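Local coordinates for protein alcohol oxidase (Myceliophthora thermophila, PDB 6F74) that covalently binds flavin-adenine dinucleotide and, as a VAO-type flavoprotein, probably oxidises its substrates with molecular oxygen as electron acceptor, at residues A[159-164]-A[431-436]; A[210-215]-A[238-243]; A[244-249]-A[541-546]; A[253-258]-A[491-496]. One frame throughout, in Å; residues are numbered along the deposited sequence.

Contact 1. Residues A[159-164]-A[431-436]; sequences HDLLGR and STSIIT. With FAD (flavin-adenine dinucleotide), chain I.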
# COMPACT_ATOMS: atom_id res chain seq x y z
N HIS A 159 -5.93 5.01 2.98
CA HIS A 159 -5.42 3.65 3.12
C HIS A 159 -3.99 3.58 3.61
O HIS A 159 -3.59 2.52 4.03
CB HIS A 159 -5.50 2.86 1.78
CG HIS A 159 -6.68 1.94 1.72
ND1 HIS A 159 -6.72 0.70 2.36
CD2 HIS A 159 -7.93 2.17 1.26
CE1 HIS A 159 -7.91 0.16 2.13
NE2 HIS A 159 -8.66 1.04 1.49
N ASP A 160 -3.21 4.66 3.53
CA ASP A 160 -1.79 4.56 3.76
C ASP A 160 -1.42 3.92 5.10
O ASP A 160 -2.11 4.13 6.11
CB ASP A 160 -1.09 5.92 3.70
CG ASP A 160 0.33 5.82 3.25
OD1 ASP A 160 0.52 5.47 2.07
OD2 ASP A 160 1.24 6.06 4.06
N LEU A 161 -0.32 3.17 5.07
CA LEU A 161 0.22 2.47 6.24
C LEU A 161 1.31 3.27 6.96
O LEU A 161 1.63 2.95 8.11
CB LEU A 161 0.84 1.12 5.82
CG LEU A 161 -0.05 -0.05 5.36
CD1 LEU A 161 -0.66 0.13 3.98
CD2 LEU A 161 0.80 -1.32 5.36
N LEU A 162 1.86 4.29 6.29
CA LEU A 162 3.03 5.04 6.74
C LEU A 162 2.78 6.51 7.16
O LEU A 162 3.73 7.29 7.35
CB LEU A 162 4.09 4.99 5.65
CG LEU A 162 5.04 3.78 5.56
CD1 LEU A 162 4.28 2.49 5.32
CD2 LEU A 162 6.01 4.04 4.41
N GLY A 163 1.52 6.92 7.29
CA GLY A 163 1.22 8.34 7.62
C GLY A 163 1.48 9.34 6.50
O GLY A 163 1.58 10.53 6.77
N ARG A 164 1.57 8.88 5.24
CA ARG A 164 1.88 9.77 4.09
C ARG A 164 0.68 10.58 3.60
O ARG A 164 0.84 11.52 2.83
CB ARG A 164 2.49 8.99 2.93
CG ARG A 164 3.80 8.29 3.30
CD ARG A 164 4.42 7.48 2.17
NE ARG A 164 3.43 6.54 1.67
CZ ARG A 164 3.50 5.87 0.52
NH1 ARG A 164 4.56 5.95 -0.27
NH2 ARG A 164 2.49 5.09 0.19
N SER A 431 -5.90 -1.39 12.63
CA SER A 431 -4.70 -1.38 13.47
C SER A 431 -3.53 -0.66 12.81
O SER A 431 -3.45 -0.56 11.57
CB SER A 431 -4.28 -2.80 13.83
OG SER A 431 -5.25 -3.39 14.63
N THR A 432 -2.61 -0.20 13.65
CA THR A 432 -1.34 0.37 13.20
C THR A 432 -0.49 -0.71 12.51
O THR A 432 -0.40 -1.85 12.97
CB THR A 432 -0.55 1.01 14.37
OG1 THR A 432 -1.32 2.06 14.94
CG2 THR A 432 0.77 1.63 13.90
N SER A 433 0.13 -0.33 11.40
CA SER A 433 1.02 -1.23 10.66
C SER A 433 2.45 -0.97 11.09
O SER A 433 2.89 0.19 11.08
CB SER A 433 0.88 -0.98 9.16
OG SER A 433 1.56 -2.02 8.49
N ILE A 434 3.12 -2.03 11.51
CA ILE A 434 4.56 -2.01 11.81
C ILE A 434 5.14 -3.24 11.13
O ILE A 434 5.17 -4.33 11.68
CB ILE A 434 4.88 -2.02 13.33
CG1 ILE A 434 3.99 -0.99 14.05
CG2 ILE A 434 6.37 -1.73 13.53
CD1 ILE A 434 4.28 -0.83 15.52
N ILE A 435 5.56 -3.03 9.88
CA ILE A 435 6.08 -4.09 9.04
C ILE A 435 7.39 -3.66 8.40
O ILE A 435 7.75 -2.46 8.38
CB ILE A 435 5.07 -4.51 7.95
CG1 ILE A 435 4.75 -3.33 7.01
CG2 ILE A 435 3.79 -5.05 8.59
CD1 ILE A 435 3.90 -3.66 5.78
N THR A 436 8.09 -4.66 7.88
CA THR A 436 9.28 -4.44 7.03
C THR A 436 9.12 -5.29 5.78
O THR A 436 8.49 -6.35 5.82
CB THR A 436 10.58 -4.79 7.78
OG1 THR A 436 11.71 -4.58 6.94
CG2 THR A 436 10.55 -6.27 8.31
PA FAD I . -3.98 7.45 0.57
O1A FAD I . -3.73 7.29 2.07
O2A FAD I . -5.20 8.22 0.18
O5B FAD I . -2.69 8.13 -0.04
C5B FAD I . -1.47 7.45 -0.00
C4B FAD I . -0.35 8.41 -0.36
O4B FAD I . -0.57 8.81 -1.70
C3B FAD I . -0.28 9.68 0.44
O3B FAD I . 1.08 10.12 0.44
C2B FAD I . -1.06 10.68 -0.38
O2B FAD I . -0.61 12.04 -0.29
C1B FAD I . -0.79 10.21 -1.79
N9A FAD I . -1.86 10.44 -2.76
C8A FAD I . -3.05 9.83 -2.81
N7A FAD I . -3.77 10.25 -3.86
C5A FAD I . -3.02 11.13 -4.51
C6A FAD I . -3.20 11.94 -5.72
N6A FAD I . -4.37 11.80 -6.38
N1A FAD I . -2.19 12.76 -6.09
C2A FAD I . -1.04 12.84 -5.36
N3A FAD I . -0.80 12.11 -4.25
C4A FAD I . -1.75 11.25 -3.80
N1 FAD I . -1.14 -2.37 -1.90
C2 FAD I . -0.81 -3.31 -2.82
O2 FAD I . 0.21 -3.12 -3.53
N3 FAD I . -1.56 -4.41 -3.01
C4 FAD I . -2.66 -4.68 -2.28
O4 FAD I . -3.33 -5.72 -2.45
C4X FAD I . -3.07 -3.72 -1.24
N5 FAD I . -4.16 -3.94 -0.47
C5X FAD I . -4.52 -3.03 0.47
C6 FAD I . -5.66 -3.26 1.24
C7 FAD I . -6.08 -2.36 2.20
C7M FAD I . -7.32 -2.78 2.96
C8 FAD I . -5.32 -1.10 2.41
C8M FAD I . -5.74 -0.03 3.41
C9 FAD I . -4.17 -0.87 1.66
C9A FAD I . -3.73 -1.78 0.68
N10 FAD I . -2.58 -1.57 -0.13
C10 FAD I . -2.23 -2.52 -1.09
C1' FAD I . -1.67 -0.41 0.05
C2' FAD I . -1.80 0.79 -0.84
O2' FAD I . -1.10 0.49 -2.04
C3' FAD I . -1.13 1.99 -0.17
O3' FAD I . -1.59 2.18 1.18
C4' FAD I . -1.33 3.27 -0.97
O4' FAD I . -0.67 4.35 -0.31
C5' FAD I . -2.80 3.58 -1.16
O5' FAD I . -2.97 4.76 -1.92
P FAD I . -4.30 5.55 -1.59
O1P FAD I . -5.47 4.60 -1.62
O2P FAD I . -4.30 6.75 -2.48
O3P FAD I . -4.01 5.96 -0.05
O HOH W 1 -0.20 2.26 9.85

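Contact 2. Residues A[210-215]-A[238-243]; sequences YQWRDV and GGWPSG. With FAD (flavin-adenine dinucleotide), chain I.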
# COMPACT_ATOMS: atom_id res chain seq x y z
N TYR A 210 -10.62 7.50 -8.22
CA TYR A 210 -11.41 6.31 -8.06
C TYR A 210 -10.64 5.26 -7.24
O TYR A 210 -9.42 5.35 -7.06
CB TYR A 210 -11.83 5.78 -9.43
CG TYR A 210 -12.92 6.59 -10.07
CD1 TYR A 210 -14.27 6.34 -9.76
CD2 TYR A 210 -12.63 7.61 -10.97
CE1 TYR A 210 -15.29 7.07 -10.33
CE2 TYR A 210 -13.65 8.35 -11.56
CZ TYR A 210 -14.98 8.08 -11.23
OH TYR A 210 -16.01 8.81 -11.81
N GLN A 211 -11.39 4.30 -6.73
CA GLN A 211 -10.84 3.12 -6.06
C GLN A 211 -10.77 2.00 -7.09
O GLN A 211 -11.35 2.12 -8.18
CB GLN A 211 -11.70 2.75 -4.87
CG GLN A 211 -11.66 3.81 -3.78
CD GLN A 211 -12.79 3.63 -2.77
OE1 GLN A 211 -13.91 4.03 -3.05
NE2 GLN A 211 -12.48 3.07 -1.60
N TRP A 212 -10.01 0.95 -6.78
CA TRP A 212 -9.93 -0.20 -7.69
C TRP A 212 -11.29 -0.85 -7.98
O TRP A 212 -11.54 -1.27 -9.13
CB TRP A 212 -8.92 -1.24 -7.21
CG TRP A 212 -7.56 -0.79 -7.55
CD1 TRP A 212 -6.59 -0.41 -6.70
CD2 TRP A 212 -7.05 -0.60 -8.88
NE1 TRP A 212 -5.48 0.00 -7.41
CE2 TRP A 212 -5.74 -0.10 -8.75
CE3 TRP A 212 -7.57 -0.80 -10.15
CZ2 TRP A 212 -4.95 0.20 -9.85
CZ3 TRP A 212 -6.77 -0.52 -11.25
CH2 TRP A 212 -5.48 -0.02 -11.09
N ARG A 213 -12.16 -0.86 -6.98
CA ARG A 213 -13.50 -1.41 -7.18
C ARG A 213 -14.17 -0.78 -8.41
O ARG A 213 -14.72 -1.47 -9.24
CB ARG A 213 -14.36 -1.18 -5.95
CG ARG A 213 -15.60 -2.05 -5.98
CD ARG A 213 -16.32 -1.95 -4.61
NE ARG A 213 -15.65 -2.76 -3.58
CZ ARG A 213 -15.68 -4.09 -3.55
NH1 ARG A 213 -16.41 -4.78 -4.46
NH2 ARG A 213 -15.04 -4.76 -2.58
N ASP A 214 -14.05 0.53 -8.54
CA ASP A 214 -14.74 1.29 -9.60
C ASP A 214 -14.14 0.96 -10.96
O ASP A 214 -14.85 0.81 -11.95
CB ASP A 214 -14.62 2.80 -9.32
CG ASP A 214 -15.03 3.18 -7.90
OD1 ASP A 214 -16.19 2.95 -7.54
OD2 ASP A 214 -14.20 3.69 -7.11
N VAL A 215 -12.81 0.84 -10.99
CA VAL A 215 -12.06 0.55 -12.21
C VAL A 215 -12.38 -0.87 -12.69
O VAL A 215 -12.61 -1.11 -13.90
CB VAL A 215 -10.55 0.75 -11.99
CG1 VAL A 215 -9.73 0.40 -13.23
CG2 VAL A 215 -10.27 2.18 -11.61
N GLY A 238 -3.21 6.99 -6.74
CA GLY A 238 -2.45 7.74 -5.72
C GLY A 238 -1.21 6.98 -5.31
O GLY A 238 -0.29 6.78 -6.11
N GLY A 239 -1.18 6.57 -4.06
CA GLY A 239 -0.05 5.83 -3.53
C GLY A 239 0.14 4.45 -4.14
O GLY A 239 1.26 3.96 -4.21
N TRP A 240 -0.95 3.81 -4.55
CA TRP A 240 -0.86 2.43 -5.02
C TRP A 240 0.09 2.30 -6.23
O TRP A 240 1.13 1.63 -6.09
CB TRP A 240 -2.25 1.80 -5.26
CG TRP A 240 -2.24 0.33 -5.52
CD1 TRP A 240 -2.43 -0.67 -4.63
CD2 TRP A 240 -2.06 -0.29 -6.79
NE1 TRP A 240 -2.34 -1.89 -5.25
CE2 TRP A 240 -2.13 -1.68 -6.59
CE3 TRP A 240 -1.82 0.19 -8.08
CZ2 TRP A 240 -1.97 -2.59 -7.62
CZ3 TRP A 240 -1.67 -0.72 -9.11
CH2 TRP A 240 -1.76 -2.10 -8.88
N PRO A 241 -0.19 2.99 -7.37
CA PRO A 241 0.70 2.88 -8.52
C PRO A 241 2.05 3.60 -8.32
O PRO A 241 3.07 3.12 -8.77
CB PRO A 241 -0.11 3.54 -9.66
CG PRO A 241 -0.90 4.59 -8.97
CD PRO A 241 -1.28 3.96 -7.64
N SER A 242 2.05 4.70 -7.60
CA SER A 242 3.27 5.53 -7.46
C SER A 242 4.38 4.83 -6.67
O SER A 242 5.58 5.09 -6.87
CB SER A 242 2.93 6.89 -6.82
OG SER A 242 2.69 6.78 -5.42
N GLY A 243 3.97 3.93 -5.78
CA GLY A 243 4.89 3.12 -5.02
C GLY A 243 5.26 1.79 -5.61
O GLY A 243 6.18 1.11 -5.10
PA FAD I . -3.98 7.45 0.57
O1A FAD I . -3.73 7.29 2.07
O2A FAD I . -5.20 8.22 0.18
O5B FAD I . -2.69 8.13 -0.04
C5B FAD I . -1.47 7.45 -0.00
C4B FAD I . -0.35 8.41 -0.36
O4B FAD I . -0.57 8.81 -1.70
C3B FAD I . -0.28 9.68 0.44
O3B FAD I . 1.08 10.12 0.44
C2B FAD I . -1.06 10.68 -0.38
O2B FAD I . -0.61 12.04 -0.29
C1B FAD I . -0.79 10.21 -1.79
N9A FAD I . -1.86 10.44 -2.76
C8A FAD I . -3.05 9.83 -2.81
N7A FAD I . -3.77 10.25 -3.86
C5A FAD I . -3.02 11.13 -4.51
C6A FAD I . -3.20 11.94 -5.72
N6A FAD I . -4.37 11.80 -6.38
N1A FAD I . -2.19 12.76 -6.09
C2A FAD I . -1.04 12.84 -5.36
N3A FAD I . -0.80 12.11 -4.25
C4A FAD I . -1.75 11.25 -3.80
N1 FAD I . -1.14 -2.37 -1.90
C2 FAD I . -0.81 -3.31 -2.82
O2 FAD I . 0.21 -3.12 -3.53
N3 FAD I . -1.56 -4.41 -3.01
C4 FAD I . -2.66 -4.68 -2.28
O4 FAD I . -3.33 -5.72 -2.45
C4X FAD I . -3.07 -3.72 -1.24
N5 FAD I . -4.16 -3.94 -0.47
C5X FAD I . -4.52 -3.03 0.47
C6 FAD I . -5.66 -3.26 1.24
C7 FAD I . -6.08 -2.36 2.20
C7M FAD I . -7.32 -2.78 2.96
C8 FAD I . -5.32 -1.10 2.41
C8M FAD I . -5.74 -0.03 3.41
C9 FAD I . -4.17 -0.87 1.66
C9A FAD I . -3.73 -1.78 0.68
N10 FAD I . -2.58 -1.57 -0.13
C10 FAD I . -2.23 -2.52 -1.09
C1' FAD I . -1.67 -0.41 0.05
C2' FAD I . -1.80 0.79 -0.84
O2' FAD I . -1.10 0.49 -2.04
C3' FAD I . -1.13 1.99 -0.17
O3' FAD I . -1.59 2.18 1.18
C4' FAD I . -1.33 3.27 -0.97
O4' FAD I . -0.67 4.35 -0.31
C5' FAD I . -2.80 3.58 -1.16
O5' FAD I . -2.97 4.76 -1.92
P FAD I . -4.30 5.55 -1.59
O1P FAD I . -5.47 4.60 -1.62
O2P FAD I . -4.30 6.75 -2.48
O3P FAD I . -4.01 5.96 -0.05

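Contact 3. Residues A[244-249]-A[541-546]; sequences GGHGPA and MNEGDG. With FAD (flavin-adenine dinucleotide), chain I.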
# COMPACT_ATOMS: atom_id res chain seq x y z
N GLY A 244 4.59 1.40 -6.69
CA GLY A 244 4.70 0.03 -7.20
C GLY A 244 3.36 -0.54 -7.54
O GLY A 244 2.98 -0.54 -8.69
N GLY A 245 2.64 -1.03 -6.55
CA GLY A 245 1.31 -1.63 -6.76
C GLY A 245 1.35 -3.08 -7.22
O GLY A 245 1.59 -3.32 -8.39
N HIS A 246 1.13 -4.02 -6.30
CA HIS A 246 1.04 -5.43 -6.61
C HIS A 246 -0.39 -5.90 -6.51
O HIS A 246 -1.23 -5.27 -5.90
CB HIS A 246 1.94 -6.29 -5.68
CG HIS A 246 1.51 -6.30 -4.26
ND1 HIS A 246 0.52 -7.13 -3.78
CD2 HIS A 246 1.91 -5.54 -3.21
CE1 HIS A 246 0.31 -6.87 -2.50
NE2 HIS A 246 1.13 -5.90 -2.13
N GLY A 247 -0.66 -7.02 -7.15
CA GLY A 247 -1.99 -7.63 -7.17
C GLY A 247 -1.89 -8.96 -7.89
O GLY A 247 -0.83 -9.31 -8.39
N PRO A 248 -2.99 -9.69 -8.00
CA PRO A 248 -2.95 -11.00 -8.64
C PRO A 248 -2.32 -11.05 -10.06
O PRO A 248 -1.63 -12.03 -10.39
CB PRO A 248 -4.43 -11.39 -8.70
CG PRO A 248 -4.99 -10.77 -7.48
CD PRO A 248 -4.32 -9.41 -7.42
N ALA A 249 -2.54 -9.98 -10.85
CA ALA A 249 -2.19 -9.96 -12.27
C ALA A 249 -0.82 -9.33 -12.63
O ALA A 249 -0.48 -9.27 -13.80
CB ALA A 249 -3.32 -9.30 -13.05
N MET A 541 7.90 0.47 -0.63
CA MET A 541 7.50 1.66 0.12
C MET A 541 6.07 1.60 0.66
O MET A 541 5.82 1.95 1.81
CB MET A 541 7.75 2.93 -0.69
CG MET A 541 6.86 3.13 -1.90
SD MET A 541 7.34 4.63 -2.79
CE MET A 541 8.63 3.89 -3.82
N ASN A 542 5.15 1.10 -0.16
CA ASN A 542 3.72 1.10 0.19
C ASN A 542 3.38 0.18 1.35
O ASN A 542 2.41 0.44 2.08
CB ASN A 542 2.85 0.70 -1.02
CG ASN A 542 2.76 1.76 -2.08
OD1 ASN A 542 3.11 2.92 -1.84
ND2 ASN A 542 2.26 1.38 -3.27
N GLU A 543 4.16 -0.89 1.48
CA GLU A 543 4.01 -1.85 2.57
C GLU A 543 5.43 -2.14 3.02
O GLU A 543 6.05 -3.14 2.64
CB GLU A 543 3.26 -3.11 2.13
CG GLU A 543 1.76 -2.89 1.85
CD GLU A 543 1.06 -4.06 1.15
OE1 GLU A 543 1.74 -4.76 0.37
OE2 GLU A 543 -0.18 -4.31 1.33
N GLY A 544 5.93 -1.24 3.85
CA GLY A 544 7.33 -1.23 4.20
C GLY A 544 7.63 -0.45 5.45
O GLY A 544 6.74 0.03 6.14
N ASP A 545 8.92 -0.37 5.75
CA ASP A 545 9.40 0.11 7.06
C ASP A 545 9.73 1.57 6.98
O ASP A 545 10.81 1.94 6.57
CB ASP A 545 10.66 -0.67 7.44
CG ASP A 545 11.15 -0.36 8.86
OD1 ASP A 545 10.55 0.45 9.56
OD2 ASP A 545 12.15 -0.98 9.29
N GLY A 546 8.82 2.40 7.46
CA GLY A 546 8.99 3.85 7.41
C GLY A 546 9.93 4.35 8.48
O GLY A 546 10.28 5.52 8.44
PA FAD I . -3.98 7.45 0.57
O1A FAD I . -3.73 7.29 2.07
O2A FAD I . -5.20 8.22 0.18
O5B FAD I . -2.69 8.13 -0.04
C5B FAD I . -1.47 7.45 -0.00
C4B FAD I . -0.35 8.41 -0.36
O4B FAD I . -0.57 8.81 -1.70
C3B FAD I . -0.28 9.68 0.44
O3B FAD I . 1.08 10.12 0.44
C2B FAD I . -1.06 10.68 -0.38
O2B FAD I . -0.61 12.04 -0.29
C1B FAD I . -0.79 10.21 -1.79
N9A FAD I . -1.86 10.44 -2.76
C8A FAD I . -3.05 9.83 -2.81
N7A FAD I . -3.77 10.25 -3.86
C5A FAD I . -3.02 11.13 -4.51
C6A FAD I . -3.20 11.94 -5.72
N6A FAD I . -4.37 11.80 -6.38
N1A FAD I . -2.19 12.76 -6.09
C2A FAD I . -1.04 12.84 -5.36
N3A FAD I . -0.80 12.11 -4.25
C4A FAD I . -1.75 11.25 -3.80
N1 FAD I . -1.14 -2.37 -1.90
C2 FAD I . -0.81 -3.31 -2.82
O2 FAD I . 0.21 -3.12 -3.53
N3 FAD I . -1.56 -4.41 -3.01
C4 FAD I . -2.66 -4.68 -2.28
O4 FAD I . -3.33 -5.72 -2.45
C4X FAD I . -3.07 -3.72 -1.24
N5 FAD I . -4.16 -3.94 -0.47
C5X FAD I . -4.52 -3.03 0.47
C6 FAD I . -5.66 -3.26 1.24
C7 FAD I . -6.08 -2.36 2.20
C7M FAD I . -7.32 -2.78 2.96
C8 FAD I . -5.32 -1.10 2.41
C8M FAD I . -5.74 -0.03 3.41
C9 FAD I . -4.17 -0.87 1.66
C9A FAD I . -3.73 -1.78 0.68
N10 FAD I . -2.58 -1.57 -0.13
C10 FAD I . -2.23 -2.52 -1.09
C1' FAD I . -1.67 -0.41 0.05
C2' FAD I . -1.80 0.79 -0.84
O2' FAD I . -1.10 0.49 -2.04
C3' FAD I . -1.13 1.99 -0.17
O3' FAD I . -1.59 2.18 1.18
C4' FAD I . -1.33 3.27 -0.97
O4' FAD I . -0.67 4.35 -0.31
C5' FAD I . -2.80 3.58 -1.16
O5' FAD I . -2.97 4.76 -1.92
P FAD I . -4.30 5.55 -1.59
O1P FAD I . -5.47 4.60 -1.62
O2P FAD I . -4.30 6.75 -2.48
O3P FAD I . -4.01 5.96 -0.05

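Contact 4. Residues A[253-258]-A[491-496]; sequences FGLGAD and PAWRVS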
# COMPACT_ATOMS: atom_id res chain seq x y z
N PHE A 253 1.30 -9.27 -16.19
CA PHE A 253 1.12 -8.06 -17.02
C PHE A 253 1.91 -6.83 -16.60
O PHE A 253 1.84 -5.80 -17.26
CB PHE A 253 -0.35 -7.75 -17.05
CG PHE A 253 -1.18 -8.88 -17.62
CD1 PHE A 253 -1.09 -9.19 -18.98
CD2 PHE A 253 -2.02 -9.60 -16.82
CE1 PHE A 253 -1.83 -10.23 -19.51
CE2 PHE A 253 -2.77 -10.65 -17.35
CZ PHE A 253 -2.68 -10.98 -18.69
N GLY A 254 2.71 -6.93 -15.53
CA GLY A 254 3.51 -5.81 -15.03
C GLY A 254 2.97 -5.20 -13.76
O GLY A 254 1.79 -5.31 -13.45
N LEU A 255 3.86 -4.55 -13.02
CA LEU A 255 3.45 -3.84 -11.81
C LEU A 255 2.58 -2.64 -12.17
O LEU A 255 2.61 -2.15 -13.30
CB LEU A 255 4.64 -3.35 -10.98
CG LEU A 255 5.30 -4.22 -9.88
CD1 LEU A 255 5.85 -3.34 -8.79
CD2 LEU A 255 4.47 -5.28 -9.23
N GLY A 256 1.84 -2.16 -11.17
CA GLY A 256 0.90 -1.06 -11.34
C GLY A 256 1.53 0.20 -11.92
O GLY A 256 1.00 0.83 -12.82
N ALA A 257 2.68 0.53 -11.40
CA ALA A 257 3.45 1.69 -11.91
C ALA A 257 3.68 1.61 -13.39
O ALA A 257 3.65 2.63 -14.06
CB ALA A 257 4.77 1.81 -11.20
N ASP A 258 3.93 0.41 -13.90
CA ASP A 258 4.17 0.23 -15.32
C ASP A 258 2.92 0.11 -16.19
O ASP A 258 3.04 0.08 -17.40
CB ASP A 258 5.13 -0.96 -15.54
CG ASP A 258 6.56 -0.63 -15.12
OD1 ASP A 258 6.92 0.58 -15.04
OD2 ASP A 258 7.32 -1.60 -14.90
N PRO A 491 15.09 -0.66 -9.26
CA PRO A 491 15.77 -1.74 -10.00
C PRO A 491 15.57 -3.18 -9.46
O PRO A 491 15.39 -4.12 -10.25
CB PRO A 491 17.23 -1.35 -9.89
CG PRO A 491 17.22 0.14 -9.80
CD PRO A 491 15.97 0.49 -9.06
N ALA A 492 15.60 -3.33 -8.14
CA ALA A 492 15.44 -4.65 -7.52
C ALA A 492 14.18 -5.40 -7.96
O ALA A 492 14.18 -6.62 -8.00
CB ALA A 492 15.49 -4.53 -6.01
N TRP A 493 13.12 -4.68 -8.32
CA TRP A 493 11.91 -5.34 -8.87
C TRP A 493 12.22 -6.17 -10.10
O TRP A 493 11.56 -7.19 -10.34
CB TRP A 493 10.85 -4.32 -9.28
CG TRP A 493 10.08 -3.78 -8.15
CD1 TRP A 493 10.10 -2.50 -7.70
CD2 TRP A 493 9.13 -4.48 -7.36
NE1 TRP A 493 9.21 -2.36 -6.66
CE2 TRP A 493 8.63 -3.57 -6.41
CE3 TRP A 493 8.68 -5.81 -7.33
CZ2 TRP A 493 7.66 -3.94 -5.46
CZ3 TRP A 493 7.72 -6.16 -6.38
CH2 TRP A 493 7.22 -5.23 -5.46
N ARG A 494 13.23 -5.75 -10.87
CA ARG A 494 13.56 -6.40 -12.09
C ARG A 494 14.33 -7.71 -11.89
O ARG A 494 14.50 -8.45 -12.84
CB ARG A 494 14.36 -5.47 -13.03
CG ARG A 494 13.76 -4.06 -13.23
CD ARG A 494 12.29 -4.14 -13.61
NE ARG A 494 11.76 -2.85 -14.00
CZ ARG A 494 10.47 -2.58 -14.24
NH1 ARG A 494 9.54 -3.52 -14.18
NH2 ARG A 494 10.11 -1.34 -14.57
N VAL A 495 14.83 -7.97 -10.67
CA VAL A 495 15.53 -9.23 -10.35
C VAL A 495 14.88 -10.07 -9.25
O VAL A 495 15.27 -11.21 -9.06
CB VAL A 495 17.05 -9.00 -10.01
CG1 VAL A 495 17.78 -8.38 -11.20
CG2 VAL A 495 17.26 -8.14 -8.78
N SER A 496 13.87 -9.53 -8.57
CA SER A 496 13.27 -10.19 -7.41
C SER A 496 11.86 -10.67 -7.73
O SER A 496 10.98 -9.84 -7.99
CB SER A 496 13.27 -9.22 -6.22
OG SER A 496 14.56 -8.64 -6.08

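Contact 1. Residues A[159-164]-A[431-436]
Leu161 and Ser433 bring the two backbones together, their CA atoms 5.8 Å apart, where the irregular loop 159-164 passes the lead-in to strand 435-440. A water bridges the main chains, donating to Leu161 O and accepting from Ser433 N. The side-chain contact is small: CD2 of Leu161 lies 3.3 Å from Ser433 OG and also touches CD1 of Ile435, while the other branch, CD1, turns to the ribityl chain of FAD. Ser433 OG stands anti to its own backbone N (chi1 -169°), which lays the hydroxyl beside that methyl. Much of the loop faces the cofactor. His159 ND1 is bonded covalently to FAD C8M, and Asp160 N donates to the phosphate oxygen O1A. Asp160 OD1 takes Arg164 NH2 at 2.7 Å through its syn lone pair, in a salt bridge lying in the guanidinium plane. Its OD2 is met from opposite faces of the carboxylate by the backbone N of Leu162, closing an Asx turn, and by that of Arg164. With an alanine at Asp160, the guanidinium of Arg164 would probably lose its anionic mate and the turn its acceptor. The chemistry implies a division of labour: charge and main-chain bonds shape the loop round FAD, whereas van der Waals contact of Leu161 with Ser433 and Ile435, plus one bridging water, joins it to segment 431-436.

Contact 2. Residues A[210-215]-A[238-243]
Trp240 CG stands anti to the backbone N (chi1 -171°) and Trp212 CG anti to the carbonyl carbon (chi1 -79°), torsions that turn the two indoles to cross at about a right angle. The result is a T-shaped, edge-to-face pair: the edge of Trp212 points at the face of Trp240, with the five-membered ring of Trp212 centred 4.7 Å from the six-membered ring of Trp240 and the planes at 68°. Trp212 NE1 sits 3.5 Å from Trp240 CD2, displaced toward the rim, and Trp212 CZ2 comes equally near Trp240 CZ3. The pair joins the N-terminal turn of helix 212-221 to the short helix 239-242 within the FAD-binding domain of the PCMH-type fold, where Gly238 and Gly239 lie against the cofactor. A CB on Gly239 would clash with FAD O4', and one on Gly238 with the adenine N7A. CD1 of Trp240 lies 3.1 Å from the ribityl oxygen O2' of FAD, and its NE1 comes 3.2 Å from C2 of the flavin. At the start of the longer helix, Asp214 OD2 accepts from Gln211 N, the N-cap residue, through its anti lone pair.

Contact 3. Residues A[244-249]-A[541-546]
Gly244 and Asn542 mark the nearest approach of these two irregular loops, with 7.5 Å between their CA atoms, so side chains must span the gap. With CG between its backbone N and carbonyl carbon (chi1 67°), the His246 ring turns its edge to Glu543: NE2 donates to OE1 at 2.8 Å in a nearly straight bond (165°). The acceptor lies in the ring plane, although the donor meets the carboxylate on its syn side, 28° out of that plane. At the other nitrogen, ND1 bonds to the hydroxyl of Tyr352, so the imidazole is fixed at both ends. One face of the ring lies against the pyrimidine part of the flavin, with CD2 3.0 Å from FAD O2. The main chain of His246 holds the pyrimidine edge of the flavin twice, N donating to FAD O2 and O accepting from FAD N3. The His246 ring and the Glu543 carboxylate, the latter from the berberine-like region, lie on one face of the isoalloxazine, with Gly245 near O2, as part of the FAD pocket of this VAO-type flavoprotein.

Contact 4. Residues A[253-258]-A[491-496]
Leu255 and Trp493 make the close-packed half of this contact. The methyl CD1 of Leu255 sits over one face of the indole, 3.7 Å from the centroid of its six-membered ring and 11° off the normal, a well-centred CH-pi contact in the buried interior. Leu439 of strand 435-440 also packs on Trp493. The polar half is looser on the side of Arg494, which is partly exposed and reaches from the opposite direction to the buried Asp258. Its chain bends at chi2 (-51°), and NH1 and NH2 grip OD2 end-on, at 3.0 and 2.8 Å, with carboxylate and guanidinium nearly coplanar. OD2 receives NH2 on its syn lone pair, and NH1 nearly in line with its C-O bond. Both groups have further partners, Asp258 OD1 meeting Ser487 and Arg288, and Arg494 NH1 the carbonyl of Val478. An asparagine at Asp258 would probably leave the charges of Arg494 and Arg288 without their shared anion. The chemistry implies that the FAD-binding domain and the loop before strand 498-503 are joined by an apolar clasp and an ion pair with a buried carboxylate and a partly exposed guanidinium.

Contact 2 is fully buried; contact 3 is largely so, with Glu543 partly exposed. Both touch FAD yet differ in means: contact 2 joins two helix starts by aromatic rings, contact 3 two loops by one histidine-carboxylate hydrogen bond. Contact 1 also touches FAD but is partly buried, and its cross-segment links are weak beside those it makes to the cofactor. Contact 4, also mostly buried, lies farthest out, its centre about 15 Å from that of the chain, with no hold on FAD. Contact 3 connects the others: Asn542 bonds to Arg164 of contact 1 and Gly239 of contact 2, while the carbonyls of Gly244 and Gly245 accept from Ala257 and Gly256 of contact 4.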